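Local coordinates for beta-N-acetylglucosaminidase-like protein Glycoside hydrolase family 20 (Flavobacterium johnsoniae, PDB 6YHH) that probably hydrolyses terminal N-acetylglucosamine units from chitin-derived oligosaccharides, as a family 20 beta-N-acetylhexosaminidase, at residues W366-T371 with H381-P386; V407-F412 with G445-M450. All blocks are in the same frame, centred on the assembly; numbering follows the deposited sequence.

Contact 1 of 2, residues W366-T371 with H381-P386; sequences WEEILT and HSWRGP
Two carboxylates of the 3-10 segment 367-369 take up the backbone N-H of W383 and R384 and the indole N-H of W383. E367 is bent at CB, its CG in the crowded position between N and carbonyl carbon (chi1 70°), then runs straight, so OE1 takes two backbone donors: W383 N at 2.8 Å on the anti lone pair, and R384 N at 2.9 Å from above the carboxylate plane, almost linear (173°). S395 OG also bonds to OE1. OE2 lies against the aliphatic part of R384, and its salt bridge to R384 NH1 is long, 3.8 Å. E368 turns at chi2 (94°), which brings OE1 to 2.9 Å from W383 NE1; the bond is straight and lies in the indole plane, while OE2 accepts from E317 N. Within the two segments one parallel bridge, W366 with H381, continues the pairing of strands 362-366 and 379-382; its E367 N to H381 O bond is weak. Here the six-membered ring of W366 makes an offset stack on H381, centroids 4.0 Å apart, and turns its edge to the face of W383. The other ring nitrogens are matched too: W366 NE1 by E230, H381 ND1 by H312 and NE2 by S409. This aromatic cluster lies at the C-terminal ends of parallel strands, where TIM-barrel enzymes place the active site, W383 about 4 Å from the predicted proton donor E317, side chain to side chain.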
ATOM      1  N   TRP A 366     -31.814   4.869  -1.996  1.00  9.05           N
ATOM      2  CA  TRP A 366     -31.761   6.167  -1.338  1.00  8.50           C
ATOM      3  C   TRP A 366     -33.191   6.723  -1.159  1.00  9.36           C
ATOM      4  O   TRP A 366     -34.112   6.363  -1.893  1.00  9.53           O
ATOM      5  CB  TRP A 366     -30.923   7.132  -2.168  1.00  8.69           C
ATOM      6  CG  TRP A 366     -29.482   6.661  -2.330  1.00  8.14           C
ATOM      7  CD1 TRP A 366     -28.889   6.290  -3.499  1.00  8.51           C
ATOM      8  CD2 TRP A 366     -28.450   6.579  -1.314  1.00  8.12           C
ATOM      9  NE1 TRP A 366     -27.615   5.862  -3.246  1.00  8.58           N
ATOM     10  CE2 TRP A 366     -27.317   6.040  -1.926  1.00  7.35           C
ATOM     11  CE3 TRP A 366     -28.384   6.868   0.077  1.00  7.94           C
ATOM     12  CZ2 TRP A 366     -26.141   5.814  -1.255  1.00  7.52           C
ATOM     13  CZ3 TRP A 366     -27.199   6.672   0.729  1.00  7.76           C
ATOM     14  CH2 TRP A 366     -26.082   6.163   0.068  1.00  7.11           C
ATOM     15  N   GLU A 367     -33.384   7.523  -0.131  1.00  8.66           N
ATOM     16  CA  GLU A 367     -34.722   7.885   0.354  1.00  9.90           C
ATOM     17  C   GLU A 367     -35.685   8.420  -0.703  1.00 10.69           C
ATOM     18  O   GLU A 367     -36.921   8.333  -0.508  1.00 11.58           O
ATOM     19  CB  GLU A 367     -34.544   8.870   1.518  1.00  9.89           C
ATOM     20  CG  GLU A 367     -34.026  10.235   1.100  1.00 11.53           C
ATOM     21  CD  GLU A 367     -33.849  11.146   2.261  1.00 12.75           C
ATOM     22  OE1 GLU A 367     -32.972  10.842   3.085  1.00 11.90           O
ATOM     23  OE2 GLU A 367     -34.590  12.176   2.328  1.00 12.53           O
ATOM     24  N   GLU A 368     -35.176   9.031  -1.762  1.00 10.30           N
ATOM     25  CA  GLU A 368     -36.048   9.505  -2.857  1.00 10.39           C
ATOM     26  C   GLU A 368     -36.993   8.484  -3.393  1.00 10.39           C
ATOM     27  O   GLU A 368     -38.098   8.877  -3.882  1.00 10.29           O
ATOM     28  CB  GLU A 368     -35.310  10.186  -3.984  1.00 10.86           C
ATOM     29  CG  GLU A 368     -34.528  11.419  -3.529  1.00 11.66           C
ATOM     30  CD  GLU A 368     -33.059  11.179  -3.188  1.00 11.20           C
ATOM     31  OE1 GLU A 368     -32.770  10.145  -2.519  1.00 10.56           O
ATOM     32  OE2 GLU A 368     -32.196  12.068  -3.556  1.00 10.64           O
ATOM     33  N   ILE A 369     -36.664   7.202  -3.270  1.00 10.37           N
ATOM     34  CA  ILE A 369     -37.538   6.166  -3.775  1.00 11.57           C
ATOM     35  C   ILE A 369     -38.859   6.028  -3.040  1.00 11.90           C
ATOM     36  O   ILE A 369     -39.820   5.404  -3.560  1.00 11.11           O
ATOM     37  CB  ILE A 369     -36.879   4.754  -3.914  1.00 11.20           C
ATOM     38  CG1 ILE A 369     -36.539   4.133  -2.568  1.00 11.04           C
ATOM     39  CG2 ILE A 369     -35.627   4.856  -4.830  1.00 11.03           C
ATOM     40  CD1 ILE A 369     -36.226   2.651  -2.644  1.00 12.15           C
ATOM     41  N   LEU A 370     -38.922   6.561  -1.841  1.00 10.93           N
ATOM     42  CA  LEU A 370     -40.123   6.419  -1.036  1.00 12.82           C
ATOM     43  C   LEU A 370     -41.235   7.417  -1.409  1.00 12.54           C
ATOM     44  O   LEU A 370     -41.148   8.598  -1.081  1.00 12.51           O
ATOM     45  CB  LEU A 370     -39.724   6.518   0.448  1.00 14.92           C
ATOM     46  CG  LEU A 370     -40.801   6.364   1.498  1.00 17.62           C
ATOM     47  CD1 LEU A 370     -41.708   5.208   1.225  1.00 19.77           C
ATOM     48  CD2 LEU A 370     -40.366   6.415   2.965  1.00 17.94           C
ATOM     49  N   THR A 371     -42.202   6.869  -2.151  1.00 12.06           N
ATOM     50  CA  THR A 371     -43.546   7.422  -2.285  1.00 13.39           C
ATOM     51  C   THR A 371     -44.535   6.290  -1.986  1.00 13.80           C
ATOM     52  O   THR A 371     -44.137   5.165  -1.752  1.00 13.62           O
ATOM     53  CB  THR A 371     -43.801   8.129  -3.594  1.00 13.46           C
ATOM     54  OG1 THR A 371     -43.763   7.181  -4.652  1.00 12.21           O
ATOM     55  CG2 THR A 371     -42.791   9.258  -3.810  1.00 13.91           C
ATOM     56  N   HIS A 381     -32.848   4.150   2.451  1.00  9.92           N
ATOM     57  CA  HIS A 381     -31.557   4.624   2.893  1.00  9.93           C
ATOM     58  C   HIS A 381     -31.656   6.138   3.102  1.00  9.29           C
ATOM     59  O   HIS A 381     -31.691   6.916   2.158  1.00  9.66           O
ATOM     60  CB  HIS A 381     -30.500   4.209   1.859  1.00  9.47           C
ATOM     61  CG  HIS A 381     -29.114   4.215   2.388  1.00  9.74           C
ATOM     62  ND1 HIS A 381     -28.089   3.637   1.689  1.00  9.25           N
ATOM     63  CD2 HIS A 381     -28.569   4.730   3.531  1.00  8.28           C
ATOM     64  CE1 HIS A 381     -26.966   3.760   2.373  1.00 10.14           C
ATOM     65  NE2 HIS A 381     -27.210   4.445   3.482  1.00  9.36           N
ATOM     66  N   SER A 382     -31.734   6.538   4.380  1.00  9.67           N
ATOM     67  CA  SER A 382     -31.908   7.906   4.772  1.00  9.92           C
ATOM     68  C   SER A 382     -30.584   8.669   4.753  1.00  9.65           C
ATOM     69  O   SER A 382     -29.686   8.377   5.556  1.00 10.37           O
ATOM     70  CB  SER A 382     -32.503   7.944   6.196  1.00 10.05           C
ATOM     71  OG  SER A 382     -32.674   9.276   6.666  1.00 11.90           O
ATOM     72  N   TRP A 383     -30.518   9.698   3.915  1.00 10.07           N
ATOM     73  CA  TRP A 383     -29.289  10.456   3.677  1.00  9.44           C
ATOM     74  C   TRP A 383     -29.393  11.972   3.674  1.00 10.59           C
ATOM     75  O   TRP A 383     -28.337  12.666   3.940  1.00 10.93           O
ATOM     76  CB  TRP A 383     -28.639  10.001   2.384  1.00  9.94           C
ATOM     77  CG  TRP A 383     -29.269  10.539   1.140  1.00  9.44           C
ATOM     78  CD1 TRP A 383     -30.266   9.981   0.450  1.00 10.20           C
ATOM     79  CD2 TRP A 383     -28.849  11.693   0.377  1.00  9.60           C
ATOM     80  NE1 TRP A 383     -30.555  10.700  -0.696  1.00  9.51           N
ATOM     81  CE2 TRP A 383     -29.692  11.758  -0.777  1.00  9.43           C
ATOM     82  CE3 TRP A 383     -27.885  12.693   0.562  1.00  9.84           C
ATOM     83  CZ2 TRP A 383     -29.580  12.772  -1.719  1.00  9.42           C
ATOM     84  CZ3 TRP A 383     -27.752  13.669  -0.401  1.00 10.03           C
ATOM     85  CH2 TRP A 383     -28.633  13.734  -1.501  1.00  9.52           C
ATOM     86  N   ARG A 384     -30.597  12.510   3.497  1.00 10.23           N
ATOM     87  CA  ARG A 384     -30.774  13.961   3.404  1.00 10.75           C
ATOM     88  C   ARG A 384     -30.989  14.607   4.735  1.00 12.08           C
ATOM     89  O   ARG A 384     -31.618  14.047   5.626  1.00 12.33           O
ATOM     90  CB  ARG A 384     -31.880  14.249   2.398  1.00 12.02           C
ATOM     91  CG  ARG A 384     -31.567  13.711   1.024  1.00 14.49           C
ATOM     92  CD  ARG A 384     -32.714  13.851   0.082  1.00 18.96           C
ATOM     93  NE  ARG A 384     -32.949  15.219  -0.131  1.00 26.15           N
ATOM     94  CZ  ARG A 384     -34.172  15.647  -0.366  1.00 38.23           C
ATOM     95  NH1 ARG A 384     -35.191  14.758  -0.352  1.00 44.51           N
ATOM     96  NH2 ARG A 384     -34.363  16.939  -0.585  1.00 36.61           N
ATOM     97  N   GLY A 385     -30.509  15.829   4.846  1.00 11.29           N
ATOM     98  CA  GLY A 385     -30.537  16.573   6.083  1.00 11.32           C
ATOM     99  C   GLY A 385     -30.315  18.050   5.771  1.00 11.51           C
ATOM    100  O   GLY A 385     -30.679  18.529   4.706  1.00 11.81           O
ATOM    101  N   PRO A 386     -29.690  18.787   6.666  1.00 11.99           N
ATOM    102  CA  PRO A 386     -29.581  20.228   6.430  1.00 14.01           C
ATOM    103  C   PRO A 386     -28.841  20.676   5.178  1.00 13.61           C
ATOM    104  O   PRO A 386     -29.150  21.704   4.627  1.00 13.18           O
ATOM    105  CB  PRO A 386     -28.888  20.751   7.711  1.00 15.14           C
ATOM    106  CG  PRO A 386     -28.161  19.533   8.255  1.00 15.54           C
ATOM    107  CD  PRO A 386     -29.127  18.387   7.955  1.00 13.50           C
TER

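Contact 2 of 2, residues V407-F412 with G445-M450; sequences VLSNGF and GGEATM
Strands 406-408 and 443-450 run parallel, and their pairing is clearest at L408 opposite G446, with CA atoms 4.4 Å apart. L408 N gives a nearly linear bond to G445 O, and L408 O receives E447 N at 2.9 Å. After L408 the chain of 407-412 leaves the sheet through a type II turn, S409 to F412, with G411 at positive phi, and returns so that F412 O accepts T449 N at 3.1 Å. S409 holds OG anti to its carbonyl carbon (chi1 -71°), which drops the hydroxyl onto E447 O at 2.7 Å, the donor standing above the carbonyl plane. T449 places OG1 in the crowded position between N and carbonyl carbon (chi1 58°), so it is methyl CG2 that lies alongside S409, 3.5 Å from OG. V407 has CG1 anti to its N and lays that methyl against G446 CA and E447 CB. F412, with CG anti to the carbonyl carbon (chi1 -63°), sends its ring back along the strand, and CE2 comes to 4.2 Å from G446 CA. Beyond, I471 and L475 of helix 467-476 touch the ring. E447 is fully extended, carrying its carboxylate past S409 to H179 ND1 on OE1 and W146 NE1 on OE2. OE2 of this buried carboxylate is thus held by an indole N-H and OE1 by H179 ND1, probably as donor, an environment that would probably stabilise its charged form, while the S409 hydroxyl gives its proton to the buried E447 O, a side-chain donor to a strand carbonyl.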
ATOM      1  N   VAL A 407     -31.921   2.534   7.033  1.00 10.25           N
ATOM      2  CA  VAL A 407     -30.521   2.674   7.434  1.00  9.98           C
ATOM      3  C   VAL A 407     -30.185   4.140   7.353  1.00  9.69           C
ATOM      4  O   VAL A 407     -30.544   4.800   6.373  1.00  9.83           O
ATOM      5  CB  VAL A 407     -29.589   1.890   6.421  1.00 10.17           C
ATOM      6  CG1 VAL A 407     -28.109   2.140   6.720  1.00 11.22           C
ATOM      7  CG2 VAL A 407     -29.849   0.395   6.495  1.00 11.38           C
ATOM      8  N   LEU A 408     -29.518   4.663   8.395  1.00  9.36           N
ATOM      9  CA  LEU A 408     -29.154   6.060   8.477  1.00  9.85           C
ATOM     10  C   LEU A 408     -27.722   6.253   7.939  1.00  9.62           C
ATOM     11  O   LEU A 408     -26.740   5.690   8.451  1.00  9.04           O
ATOM     12  CB  LEU A 408     -29.243   6.574   9.872  1.00  9.86           C
ATOM     13  CG  LEU A 408     -29.039   8.074   9.961  1.00 10.25           C
ATOM     14  CD1 LEU A 408     -30.075   8.884   9.205  1.00  9.78           C
ATOM     15  CD2 LEU A 408     -28.860   8.663  11.364  1.00 11.35           C
ATOM     16  N   SER A 409     -27.594   7.065   6.897  1.00  9.03           N
ATOM     17  CA  SER A 409     -26.286   7.657   6.499  1.00  8.37           C
ATOM     18  C   SER A 409     -26.160   9.170   6.692  1.00  9.40           C
ATOM     19  O   SER A 409     -25.019   9.652   6.823  1.00  8.77           O
ATOM     20  CB  SER A 409     -25.835   7.249   5.069  1.00  8.96           C
ATOM     21  OG  SER A 409     -25.471   5.881   5.103  1.00  9.17           O
ATOM     22  N   ASN A 410     -27.268   9.899   6.718  1.00  8.41           N
ATOM     23  CA  ASN A 410     -27.204  11.313   7.045  1.00  9.51           C
ATOM     24  C   ASN A 410     -26.442  11.508   8.368  1.00  9.34           C
ATOM     25  O   ASN A 410     -26.714  10.751   9.333  1.00  8.74           O
ATOM     26  CB  ASN A 410     -28.616  11.897   7.271  1.00 10.33           C
ATOM     27  CG  ASN A 410     -28.568  13.401   7.475  1.00 10.84           C
ATOM     28  OD1 ASN A 410     -28.674  13.912   8.616  1.00 11.53           O
ATOM     29  ND2 ASN A 410     -28.183  14.100   6.396  1.00 12.22           N
ATOM     30  N   GLY A 411     -25.496  12.446   8.380  1.00  8.37           N
ATOM     31  CA  GLY A 411     -24.649  12.725   9.551  1.00  9.11           C
ATOM     32  C   GLY A 411     -23.418  11.841   9.680  1.00  8.87           C
ATOM     33  O   GLY A 411     -22.622  11.993  10.610  1.00  8.23           O
ATOM     34  N   PHE A 412     -23.248  10.890   8.717  1.00  8.20           N
ATOM     35  CA  PHE A 412     -22.067  10.028   8.624  1.00  7.96           C
ATOM     36  C   PHE A 412     -21.386  10.217   7.215  1.00  8.09           C
ATOM     37  O   PHE A 412     -20.722   9.288   6.700  1.00  8.65           O
ATOM     38  CB  PHE A 412     -22.447   8.557   8.776  1.00  7.95           C
ATOM     39  CG  PHE A 412     -23.064   8.164  10.115  1.00  8.40           C
ATOM     40  CD1 PHE A 412     -22.520   8.550  11.323  1.00  8.27           C
ATOM     41  CD2 PHE A 412     -24.151   7.305  10.157  1.00  9.40           C
ATOM     42  CE1 PHE A 412     -23.026   8.054  12.526  1.00  8.44           C
ATOM     43  CE2 PHE A 412     -24.681   6.875  11.346  1.00  9.44           C
ATOM     44  CZ  PHE A 412     -24.120   7.240  12.555  1.00  8.23           C
ATOM     45  N   GLY A 445     -29.788   0.248  11.359  1.00  9.67           N
ATOM     46  CA  GLY A 445     -28.477   0.700  11.764  1.00 10.80           C
ATOM     47  C   GLY A 445     -28.033   1.887  10.941  1.00 10.35           C
ATOM     48  O   GLY A 445     -28.857   2.730  10.539  1.00  9.78           O
ATOM     49  N   GLY A 446     -26.721   1.992  10.720  1.00 10.45           N
ATOM     50  CA  GLY A 446     -26.186   3.169  10.010  1.00 11.08           C
ATOM     51  C   GLY A 446     -25.001   2.788   9.165  1.00 10.04           C
ATOM     52  O   GLY A 446     -24.465   1.674   9.275  1.00 10.15           O
ATOM     53  N   GLU A 447     -24.598   3.763   8.347  1.00 10.54           N
ATOM     54  CA  GLU A 447     -23.488   3.577   7.483  1.00 10.42           C
ATOM     55  C   GLU A 447     -22.726   4.861   7.180  1.00  8.68           C
ATOM     56  O   GLU A 447     -23.331   5.842   6.743  1.00  9.35           O
ATOM     57  CB  GLU A 447     -24.063   2.954   6.249  1.00 11.82           C
ATOM     58  CG  GLU A 447     -23.150   2.638   5.180  1.00 12.19           C
ATOM     59  CD  GLU A 447     -23.939   1.922   4.043  1.00 11.90           C
ATOM     60  OE1 GLU A 447     -24.072   2.548   2.977  1.00 10.81           O
ATOM     61  OE2 GLU A 447     -24.398   0.749   4.207  1.00 12.61           O
ATOM     62  N   ALA A 448     -21.422   4.785   7.362  1.00  8.81           N
ATOM     63  CA  ALA A 448     -20.494   5.881   6.937  1.00  9.17           C
ATOM     64  C   ALA A 448     -20.404   5.807   5.424  1.00  9.15           C
ATOM     65  O   ALA A 448     -20.272   4.676   4.870  1.00 10.11           O
ATOM     66  CB  ALA A 448     -19.137   5.707   7.569  1.00  9.50           C
ATOM     67  N   THR A 449     -20.463   6.953   4.754  1.00  9.06           N
ATOM     68  CA  THR A 449     -20.401   6.973   3.299  1.00  9.63           C
ATOM     69  C   THR A 449     -19.157   7.678   2.800  1.00  9.45           C
ATOM     70  O   THR A 449     -19.045   8.887   2.892  1.00 10.10           O
ATOM     71  CB  THR A 449     -21.602   7.656   2.628  1.00  9.31           C
ATOM     72  OG1 THR A 449     -21.719   9.036   3.090  1.00  9.23           O
ATOM     73  CG2 THR A 449     -22.883   6.914   2.920  1.00 10.50           C
ATOM     74  N   MET A 450     -18.217   6.928   2.250  1.00  7.18           N
ATOM     75  CA  MET A 450     -17.016   7.509   1.646  1.00  7.18           C
ATOM     76  C   MET A 450     -17.140   7.715   0.155  1.00  7.23           C
ATOM     77  O   MET A 450     -16.735   6.865  -0.670  1.00  8.05           O
ATOM     78  CB  MET A 450     -15.752   6.714   1.921  1.00  7.71           C
ATOM     79  CG  MET A 450     -14.493   7.504   1.501  1.00  8.41           C
ATOM     80  SD  MET A 450     -14.330   9.083   2.356  1.00  8.99           S
ATOM     81  CE  MET A 450     -13.272   9.928   1.172  1.00  9.80           C
TER

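Overall arrangement
The two contacts follow one another along the chain and share the barrel sheet, in which strand 379-382 of contact 1 lies parallel beside strand 406-408 of contact 2; their centres are 12 Å apart. The join is polar: H381 NE2 lies 2.8 Å from S409 OG, a probable hydrogen bond, and S382 O is equally close to S409 N. S409 therefore connects the H381 imidazole to E447 O, and H381 CE1 packs 3.2 Å from E447 OE1. Contact 1 is nearer the active site: the W383 side chain is about 4 Å from that of E317 and from a bound Tris molecule, probably a crystallisation component, whereas T449 in contact 2 is about 11 Å from E317, side chain to side chain.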